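Local coordinates for histidine acid phosphatase (Hafnia alvei, PDB 4ARU), which belongs to branch 2 of the histidine phosphatase superfamily, the histidine acid phosphatases, which share an alpha/beta core, at residues V13-R18 / A335-R340; P125-V130 / T272-T277; K251-Q256 / D328-G333. All coordinates share one frame; numbering follows the deposited sequence. Where two conformers were deposited one is given.

Interaction 1 of 3, residues V13-R18 / A335-R340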
loop_
_atom_site.group_PDB
_atom_site.type_symbol
_atom_site.label_atom_id
_atom_site.label_comp_id
_atom_site.label_asym_id
_atom_site.label_seq_id
_atom_site.Cartn_x
_atom_site.Cartn_y
_atom_site.Cartn_z
ATOM N N VAL A 13 3.708 4.885 -17.553
ATOM C CA VAL A 13 3.028 4.579 -16.299
ATOM C C VAL A 13 4.060 4.330 -15.212
ATOM O O VAL A 13 5.153 3.768 -15.485
ATOM C CB VAL A 13 2.147 3.327 -16.465
ATOM C CG1 VAL A 13 1.419 2.982 -15.182
ATOM C CG2 VAL A 13 1.145 3.544 -17.567
ATOM N N VAL A 14 3.703 4.700 -13.993
ATOM C CA VAL A 14 4.464 4.362 -12.801
ATOM C C VAL A 14 3.486 3.733 -11.822
ATOM O O VAL A 14 2.462 4.350 -11.466
ATOM C CB VAL A 14 5.130 5.580 -12.163
ATOM C CG1 VAL A 14 5.936 5.133 -10.928
ATOM C CG2 VAL A 14 5.926 6.373 -13.156
ATOM N N ILE A 15 3.772 2.520 -11.393
ATOM C CA ILE A 15 2.924 1.755 -10.544
ATOM C C ILE A 15 3.598 1.562 -9.197
ATOM O O ILE A 15 4.712 1.039 -9.160
ATOM C CB ILE A 15 2.670 0.379 -11.163
ATOM C CG1 ILE A 15 2.070 0.555 -12.580
ATOM C CG2 ILE A 15 1.770 -0.471 -10.287
ATOM C CD1 ILE A 15 1.890 -0.731 -13.342
ATOM N N LEU A 16 2.978 2.013 -8.122
ATOM C CA LEU A 16 3.487 1.796 -6.763
ATOM C C LEU A 16 2.563 0.770 -6.153
ATOM O O LEU A 16 1.394 1.042 -5.824
ATOM C CB LEU A 16 3.509 3.115 -5.948
ATOM C CG LEU A 16 3.883 2.864 -4.495
ATOM C CD1 LEU A 16 5.301 2.318 -4.339
ATOM C CD2 LEU A 16 3.772 4.133 -3.692
ATOM N N SER A 17 3.056 -0.462 -6.080
ATOM C CA SER A 17 2.260 -1.602 -5.696
ATOM C C SER A 17 2.605 -2.096 -4.311
ATOM O O SER A 17 3.785 -2.215 -3.978
ATOM C CB SER A 17 2.515 -2.764 -6.651
ATOM O OG SER A 17 1.627 -3.836 -6.421
ATOM N N ARG A 18 1.611 -2.484 -3.523
ATOM C CA ARG A 18 1.899 -3.305 -2.344
ATOM C C ARG A 18 2.278 -4.689 -2.811
ATOM O O ARG A 18 1.782 -5.186 -3.828
ATOM C CB ARG A 18 0.696 -3.385 -1.448
ATOM C CG ARG A 18 0.914 -4.081 -0.108
ATOM C CD ARG A 18 -0.326 -4.031 0.760
ATOM N NE ARG A 18 -0.069 -4.758 1.996
ATOM C CZ ARG A 18 -0.964 -5.395 2.713
ATOM N NH1 ARG A 18 -2.260 -5.340 2.424
ATOM N NH2 ARG A 18 -0.577 -6.095 3.771
ATOM N N ALA A 335 -2.406 -1.168 -5.991
ATOM C CA ALA A 335 -1.386 -0.282 -6.429
ATOM C C ALA A 335 -1.938 1.088 -6.825
ATOM O O ALA A 335 -3.039 1.156 -7.440
ATOM C CB ALA A 335 -0.653 -0.877 -7.599
ATOM N N LEU A 336 -1.160 2.132 -6.550
ATOM C CA LEU A 336 -1.397 3.407 -7.161
ATOM C C LEU A 336 -0.764 3.394 -8.543
ATOM O O LEU A 336 0.478 3.198 -8.702
ATOM C CB LEU A 336 -0.763 4.543 -6.371
ATOM C CG LEU A 336 -1.430 4.857 -5.042
ATOM C CD1 LEU A 336 -0.541 5.820 -4.256
ATOM C CD2 LEU A 336 -2.837 5.411 -5.302
ATOM N N VAL A 337 -1.556 3.674 -9.541
ATOM C CA VAL A 337 -1.121 3.688 -10.918
ATOM C C VAL A 337 -1.189 5.117 -11.382
ATOM O O VAL A 337 -2.269 5.688 -11.569
ATOM C CB VAL A 337 -1.987 2.781 -11.804
ATOM C CG1 VAL A 337 -1.502 2.825 -13.241
ATOM C CG2 VAL A 337 -2.018 1.338 -11.249
ATOM N N PHE A 338 -0.027 5.667 -11.624
ATOM C CA PHE A 338 0.147 7.033 -12.123
ATOM C C PHE A 338 0.400 6.988 -13.617
ATOM O O PHE A 338 1.336 6.314 -14.064
ATOM C CB PHE A 338 1.324 7.744 -11.465
ATOM C CG PHE A 338 1.195 7.951 -10.002
ATOM C CD1 PHE A 338 1.509 6.959 -9.088
ATOM C CD2 PHE A 338 0.922 9.246 -9.530
ATOM C CE1 PHE A 338 1.392 7.193 -7.753
ATOM C CE2 PHE A 338 0.862 9.490 -8.158
ATOM C CZ PHE A 338 1.068 8.426 -7.279
ATOM N N GLU A 339 -0.418 7.678 -14.412
ATOM C CA GLU A 339 -0.369 7.628 -15.871
ATOM C C GLU A 339 -0.030 8.991 -16.381
ATOM O O GLU A 339 -0.704 9.970 -16.046
ATOM C CB GLU A 339 -1.705 7.190 -16.439
ATOM C CG GLU A 339 -2.044 5.772 -16.043
ATOM C CD GLU A 339 -3.343 5.222 -16.605
ATOM O OE1 GLU A 339 -4.191 5.980 -17.105
ATOM O OE2 GLU A 339 -3.499 3.979 -16.508
ATOM N N ARG A 340 0.952 9.042 -17.261
ATOM C CA ARG A 340 1.309 10.259 -17.987
ATOM C C ARG A 340 0.647 10.211 -19.331
ATOM O O ARG A 340 0.995 9.389 -20.170
ATOM C CB ARG A 340 2.841 10.418 -18.171
ATOM C CG ARG A 340 3.246 11.565 -19.064
ATOM C CD ARG A 340 4.690 11.449 -19.541
ATOM N NE ARG A 340 5.018 12.377 -20.575
ATOM C CZ ARG A 340 5.482 13.636 -20.417
ATOM N NH1 ARG A 340 5.802 14.128 -19.234
ATOM N NH2 ARG A 340 5.691 14.398 -21.472
#
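Residues 13-18 and 335-340 are adjacent antiparallel strands, their axes at 176°, with Val14-Phe338 and Leu16-Leu336 as hydrogen-bonded pairs alternating with non-hydrogen-bonded ones. Val14 N gives to Phe338 O at 2.9 Å and Val14 O takes from Phe338 N at 2.8 Å. At the Leu16 pair, Leu16 N to Leu336 O is nearly straight, but Leu336 N to Leu16 O bends to 138° at the hydrogen. Just there Ala335 CB presses on Leu16 O at 3.3 Å. This methyl is the small bump of its face: Ile15 CG2, anti to the backbone N, reaches it at 3.6 Å, and Ser17 CB flanks it at 3.8 Å. Ile15 CG1 lies farther along, 4.3 Å from Val337 CG1. Val13 was modelled in two conformers, which makes its close approach to Val337 doubtful. Tyr64 and Phe68 of helix 51-70 cover this face, where Glu339 OE2 also forms a salt bridge with Arg67 and OE1 a hydrogen bond with Trp341 NE1. On the other face, Phe338 CG lies beside its own backbone N (chi1 -63°), which brings the ring next to Val14 O, the acceptor of that N. The oxygen lies at the ring's edge, in its plane, with CD1 3.7 Å from Val14 O. Ile278 and Leu282 of helix 264-282 pack on the Phe338 ring. A sheet with helices on both faces is the three-layered alpha/beta core of the histidine phosphatases, and strand 9-18 ends at Arg18, the first residue of the family's RHG signature.

Interaction 2 of 3, residues P125-V130 / T272-T277; sequences PLFHPV and TPLLQT
Leu126 pushes its side chain into the groove that Pro273, Leu274 and Thr277 form on one side of helix 264-282. Its CG is anti to the backbone N (chi1 -178°) and lies beside its carbonyl carbon, which brings the branched tip and the carbonyl oxygen to the helix together. The tip methyl CD1 enters between residues one turn apart: it is 3.4 Å from Thr277 OG1 and 3.9 Å from Pro273 CB. Leu274 walls the groove on another side, crossing Leu126 at about a right angle, with its CD2 3.8 Å from Leu126 CG. The hydroxyl that meets the methyl is already committed, because Thr277 OG1 donates to Pro273 O at 2.9 Å; that oxygen also accepts from Thr277 N, and the two donors come from opposite faces of its plane. The complementary bump is the Pro273 ring, which fits into the bend of residues 125-130. Pro273 CG lies 3.7 Å from Pro125 O, while Pro273 CD touches Pro129 CG at 3.9 Å, the two rings crossing obliquely. In the alpha/beta core of this histidine phosphatase, helix 264-282 packs against the central sheet, and Phe127 and Leu274 both rest on Ile303 of strand 300-305. The loop thus fills the angle between helix and sheet, and the Phe127 ring meets Leu274 CD1 obliquely, at the outer limit of contact. Pro273 has no N-H, and the helix is kinked where the N of Pro273 and of Leu274 lack bonds to the preceding turn. A water fills in at the second of these, accepting from Leu274 N and donating to Leu126 O at 2.7 Å.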
loop_
_atom_site.group_PDB
_atom_site.type_symbol
_atom_site.label_atom_id
_atom_site.label_comp_id
_atom_site.label_asym_id
_atom_site.label_seq_id
_atom_site.Cartn_x
_atom_site.Cartn_y
_atom_site.Cartn_z
ATOM N N PRO A 125 16.748 3.156 1.198
ATOM C CA PRO A 125 16.230 4.483 1.554
ATOM C C PRO A 125 15.128 5.013 0.667
ATOM O O PRO A 125 14.421 5.978 1.033
ATOM C CB PRO A 125 17.444 5.358 1.439
ATOM C CG PRO A 125 18.209 4.734 0.313
ATOM C CD PRO A 125 18.114 3.271 0.667
ATOM N N LEU A 126 14.890 4.386 -0.487
ATOM C CA LEU A 126 13.746 4.774 -1.288
ATOM C C LEU A 126 12.445 4.410 -0.592
ATOM O O LEU A 126 11.471 5.174 -0.671
ATOM C CB LEU A 126 13.746 4.063 -2.636
ATOM C CG LEU A 126 12.630 4.425 -3.596
ATOM C CD1 LEU A 126 12.661 5.885 -4.030
ATOM C CD2 LEU A 126 12.730 3.538 -4.811
ATOM N N PHE A 127 12.432 3.283 0.105
ATOM C CA PHE A 127 11.247 2.791 0.781
ATOM C C PHE A 127 11.187 3.198 2.254
ATOM O O PHE A 127 10.048 3.364 2.774
ATOM C CB PHE A 127 11.144 1.269 0.708
ATOM C CG PHE A 127 10.945 0.759 -0.718
ATOM C CD1 PHE A 127 9.687 0.715 -1.286
ATOM C CD2 PHE A 127 12.025 0.339 -1.483
ATOM C CE1 PHE A 127 9.509 0.312 -2.576
ATOM C CE2 PHE A 127 11.860 -0.111 -2.781
ATOM C CZ PHE A 127 10.583 -0.142 -3.318
ATOM N N HIS A 128 12.343 3.289 2.899
ATOM C CA HIS A 128 12.453 3.517 4.332
ATOM C C HIS A 128 13.574 4.511 4.638
ATOM O O HIS A 128 14.632 4.169 5.226
ATOM C CB HIS A 128 12.667 2.211 5.086
ATOM C CG HIS A 128 11.530 1.271 4.956
ATOM N ND1 HIS A 128 11.549 0.193 4.089
ATOM C CD2 HIS A 128 10.301 1.278 5.514
ATOM C CE1 HIS A 128 10.409 -0.455 4.176
ATOM N NE2 HIS A 128 9.629 0.179 5.033
ATOM N N PRO A 129 13.372 5.791 4.230
ATOM C CA PRO A 129 14.421 6.783 4.401
ATOM C C PRO A 129 14.751 7.069 5.871
ATOM O O PRO A 129 15.897 7.366 6.226
ATOM C CB PRO A 129 13.863 8.035 3.717
ATOM C CG PRO A 129 12.419 7.794 3.585
ATOM C CD PRO A 129 12.214 6.332 3.470
ATOM N N VAL A 130 13.742 6.992 6.724
ATOM C CA VAL A 130 13.972 7.250 8.146
ATOM C C VAL A 130 14.821 6.109 8.766
ATOM O O VAL A 130 15.866 6.344 9.420
ATOM C CB VAL A 130 12.627 7.444 8.880
ATOM C CG1 VAL A 130 12.822 7.509 10.382
ATOM C CG2 VAL A 130 11.972 8.735 8.400
ATOM N N THR A 272 9.042 11.013 0.845
ATOM C CA THR A 272 9.693 11.977 -0.056
ATOM C C THR A 272 10.458 11.267 -1.187
ATOM O O THR A 272 10.258 11.604 -2.356
ATOM C CB THR A 272 10.489 13.051 0.702
ATOM O OG1 THR A 272 9.537 13.986 1.237
ATOM C CG2 THR A 272 11.375 13.785 -0.179
ATOM N N PRO A 273 11.331 10.299 -0.866
ATOM C CA PRO A 273 12.029 9.666 -1.980
ATOM C C PRO A 273 11.114 9.056 -3.006
ATOM O O PRO A 273 11.364 9.200 -4.225
ATOM C CB PRO A 273 12.913 8.625 -1.274
ATOM C CG PRO A 273 13.266 9.337 0.015
ATOM C CD PRO A 273 11.937 9.973 0.435
ATOM N N LEU A 274 10.084 8.383 -2.589
ATOM C CA LEU A 274 9.203 7.763 -3.547
ATOM C C LEU A 274 8.448 8.783 -4.361
ATOM O O LEU A 274 8.281 8.629 -5.584
ATOM C CB LEU A 274 8.236 6.776 -2.871
ATOM C CG LEU A 274 8.708 5.343 -2.640
ATOM C CD1 LEU A 274 7.738 4.612 -1.728
ATOM C CD2 LEU A 274 8.837 4.645 -3.988
ATOM N N LEU A 275 7.936 9.816 -3.707
ATOM C CA LEU A 275 7.169 10.809 -4.464
ATOM C C LEU A 275 8.084 11.504 -5.467
ATOM O O LEU A 275 7.666 11.747 -6.623
ATOM C CB LEU A 275 6.457 11.811 -3.557
ATOM C CG LEU A 275 5.463 12.729 -4.297
ATOM C CD1 LEU A 275 4.349 11.933 -4.888
ATOM C CD2 LEU A 275 4.919 13.762 -3.323
ATOM N N GLN A 276 9.309 11.838 -5.079
ATOM C CA GLN A 276 10.209 12.459 -6.030
ATOM C C GLN A 276 10.490 11.526 -7.216
ATOM O O GLN A 276 10.546 11.961 -8.375
ATOM C CB GLN A 276 11.542 12.835 -5.332
ATOM C CG GLN A 276 12.463 13.756 -6.076
ATOM C CD GLN A 276 12.170 15.217 -5.822
ATOM O OE1 GLN A 276 11.100 15.628 -5.258
ATOM N NE2 GLN A 276 13.107 16.018 -6.207
ATOM N N THR A 277 10.730 10.254 -6.924
ATOM C CA THR A 277 10.995 9.253 -7.949
ATOM C C THR A 277 9.824 9.111 -8.934
ATOM O O THR A 277 10.008 9.101 -10.156
ATOM C CB THR A 277 11.333 7.921 -7.288
ATOM O OG1 THR A 277 12.555 8.093 -6.573
ATOM C CG2 THR A 277 11.573 6.800 -8.276
HETATM O O HOH W 1 9.921 7.235 0.084
#

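Interaction 3 of 3, residues K251-Q256 / D328-G333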
loop_
_atom_site.group_PDB
_atom_site.type_symbol
_atom_site.label_atom_id
_atom_site.label_comp_id
_atom_site.label_asym_id
_atom_site.label_seq_id
_atom_site.Cartn_x
_atom_site.Cartn_y
_atom_site.Cartn_z
ATOM N N LYS A 251 -12.142 -1.146 9.343
ATOM C CA LYS A 251 -12.215 0.266 9.735
ATOM C C LYS A 251 -11.089 0.594 10.711
ATOM O O LYS A 251 -10.429 1.639 10.631
ATOM C CB LYS A 251 -13.571 0.554 10.372
ATOM C CG LYS A 251 -13.717 1.998 10.795
ATOM C CD LYS A 251 -15.151 2.412 11.096
ATOM C CE LYS A 251 -15.823 1.479 12.034
ATOM N NZ LYS A 251 -17.130 2.077 12.430
ATOM N N LEU A 252 -10.782 -0.329 11.597
ATOM C CA LEU A 252 -9.720 -0.124 12.576
ATOM C C LEU A 252 -8.364 -0.082 11.904
ATOM O O LEU A 252 -7.500 0.711 12.257
ATOM C CB LEU A 252 -9.736 -1.244 13.623
ATOM C CG LEU A 252 -11.007 -1.284 14.485
ATOM C CD1 LEU A 252 -11.228 -2.665 15.111
ATOM C CD2 LEU A 252 -10.936 -0.239 15.575
ATOM N N HIS A 253 -8.159 -0.959 10.924
ATOM C CA HIS A 253 -6.909 -0.981 10.206
ATOM C C HIS A 253 -6.748 0.296 9.397
ATOM O O HIS A 253 -5.678 0.891 9.407
ATOM C CB HIS A 253 -6.932 -2.218 9.312
ATOM C CG HIS A 253 -5.762 -2.319 8.390
ATOM N ND1 HIS A 253 -4.528 -2.777 8.797
ATOM C CD2 HIS A 253 -5.650 -2.066 7.068
ATOM C CE1 HIS A 253 -3.692 -2.768 7.776
ATOM N NE2 HIS A 253 -4.352 -2.356 6.713
ATOM N N ASN A 254 -7.798 0.723 8.687
ATOM C CA ASN A 254 -7.673 1.923 7.873
ATOM C C ASN A 254 -7.458 3.158 8.735
ATOM O O ASN A 254 -6.734 4.076 8.348
ATOM C CB ASN A 254 -8.871 2.080 6.975
ATOM C CG ASN A 254 -8.952 0.981 5.937
ATOM O OD1 ASN A 254 -7.918 0.504 5.418
ATOM N ND2 ASN A 254 -10.165 0.578 5.601
ATOM N N ALA A 255 -7.993 3.148 9.948
ATOM C CA ALA A 255 -7.795 4.271 10.856
ATOM C C ALA A 255 -6.352 4.318 11.341
ATOM O O ALA A 255 -5.735 5.379 11.403
ATOM C CB ALA A 255 -8.762 4.187 12.006
ATOM N N GLN A 256 -5.799 3.173 11.707
ATOM C CA GLN A 256 -4.403 3.105 12.116
ATOM C C GLN A 256 -3.504 3.637 11.018
ATOM O O GLN A 256 -2.584 4.399 11.258
ATOM C CB GLN A 256 -4.061 1.689 12.531
ATOM C CG GLN A 256 -2.681 1.537 13.103
ATOM C CD GLN A 256 -1.783 0.907 12.154
ATOM O OE1 GLN A 256 -2.151 -0.065 11.460
ATOM N NE2 GLN A 256 -0.577 1.431 12.071
ATOM N N ASP A 328 -9.993 -3.303 2.865
ATOM C CA ASP A 328 -8.672 -2.724 3.161
ATOM C C ASP A 328 -8.364 -1.620 2.122
ATOM O O ASP A 328 -8.409 -1.885 0.921
ATOM C CB ASP A 328 -7.648 -3.857 3.051
ATOM C CG ASP A 328 -6.216 -3.449 3.456
ATOM O OD1 ASP A 328 -5.950 -2.240 3.734
ATOM O OD2 ASP A 328 -5.359 -4.371 3.486
ATOM N N ASN A 329 -8.072 -0.398 2.537
ATOM C CA ASN A 329 -7.722 0.673 1.593
ATOM C C ASN A 329 -6.409 0.440 0.890
ATOM O O ASN A 329 -6.179 1.047 -0.131
ATOM C CB ASN A 329 -7.623 2.055 2.277
ATOM C CG ASN A 329 -8.958 2.572 2.780
ATOM O OD1 ASN A 329 -10.005 2.102 2.370
ATOM N ND2 ASN A 329 -8.919 3.500 3.723
ATOM N N THR A 330 -5.567 -0.417 1.460
ATOM C CA THR A 330 -4.230 -0.719 0.910
ATOM C C THR A 330 -4.089 -2.233 0.816
ATOM O O THR A 330 -3.264 -2.836 1.510
ATOM C CB THR A 330 -3.101 -0.071 1.745
ATOM O OG1 THR A 330 -3.286 -0.362 3.130
ATOM C CG2 THR A 330 -3.073 1.473 1.551
ATOM N N PRO A 331 -4.867 -2.900 -0.045
ATOM C CA PRO A 331 -4.913 -4.332 -0.055
ATOM C C PRO A 331 -3.698 -5.003 -0.710
ATOM O O PRO A 331 -2.946 -4.361 -1.414
ATOM C CB PRO A 331 -6.187 -4.610 -0.862
ATOM C CG PRO A 331 -6.157 -3.533 -1.875
ATOM C CD PRO A 331 -5.791 -2.334 -1.064
ATOM N N PRO A 332 -3.494 -6.283 -0.463
ATOM C CA PRO A 332 -2.360 -6.999 -1.072
ATOM C C PRO A 332 -2.455 -6.933 -2.588
ATOM O O PRO A 332 -3.516 -7.228 -3.192
ATOM C CB PRO A 332 -2.538 -8.442 -0.600
ATOM C CG PRO A 332 -3.545 -8.431 0.503
ATOM C CD PRO A 332 -4.372 -7.190 0.321
ATOM N N GLY A 333 -1.343 -6.547 -3.199
ATOM C CA GLY A 333 -1.270 -6.321 -4.615
ATOM C C GLY A 333 -1.974 -5.078 -5.137
ATOM O O GLY A 333 -1.964 -4.811 -6.343
HETATM O O HOH W 2 -2.959 -2.717 4.469
HETATM O O HOH W 3 -5.139 1.200 4.720
HETATM O O HOH W 4 -6.738 4.799 5.639
#
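Asn254, on helix 243-262, lays its side-chain amide against that of Asn329, in the loop 328-333, where Asp328 begins an Asx turn: Asp328 OD1 accepts from Thr330 N at 2.9 Å, approached from above the carboxylate plane. The pairing joins the helix to the loop leading into strand 335-342 of the histidine phosphatase core. Along Asn254, CB comes first, 3.5 Å from Asn329 ND2. CG, anti to its own carbonyl carbon, carries the amide out over Asn329, and the two amide planes are only 1° apart, so the groups stack flat. At the tip the branches diverge. OD1 accepts from the backbone Asn329 N at 3.0 Å in a bond that is straight at the hydrogen (169°), though the donor is tilted from the carbonyl plane. The same OD1 accepts a hydrogen bond from water 3 at 2.9 Å, and that water also bonds Thr330 OG1. ND2 is 3.6 Å from Asn329 OD1 in the stacked pair and makes its hydrogen bond to Pro327 O. Both ends of the amide are thereby held, which fixes its flip. One residue earlier, the His253 ring stands almost perpendicular to the Asp328 carboxylate; its ND1 is hydrogen-bonded to Ser218 OG. At its edge, in the ring plane, NE2 meets water 2 at 2.7 Å, which in turn reaches Thr330 OG1. Water 4 makes a last bridge, donating to the backbone Asn254 O at 2.8 Å and accepting from Asn329 ND2 at 3.2 Å.

Interaction 1 supplies the outermost segments along the chain, 13-18 and 335-340, and both other contacts fall between them. Those two interleave: 125-130, 251-256, 272-277, then 328-333, with helices 243-262 and 264-282 consecutive. Interaction 2 lies about 15 Å from interaction 1, centre to centre, and touches it where Leu274 CD1 meets Leu16 CD1 at 4.2 Å, helix against sheet. Interaction 3, about 18 Å from interaction 1, meets the end of strand 9-18: Arg18 NH1 probably bonds Thr330 O at 2.8 Å. Interactions 2 and 3 are about 21 Å apart and do not touch. Strand 9-18 is thus the shared element, touching interaction 2 through Leu16 and interaction 3 through Arg18, where the RHG signature begins.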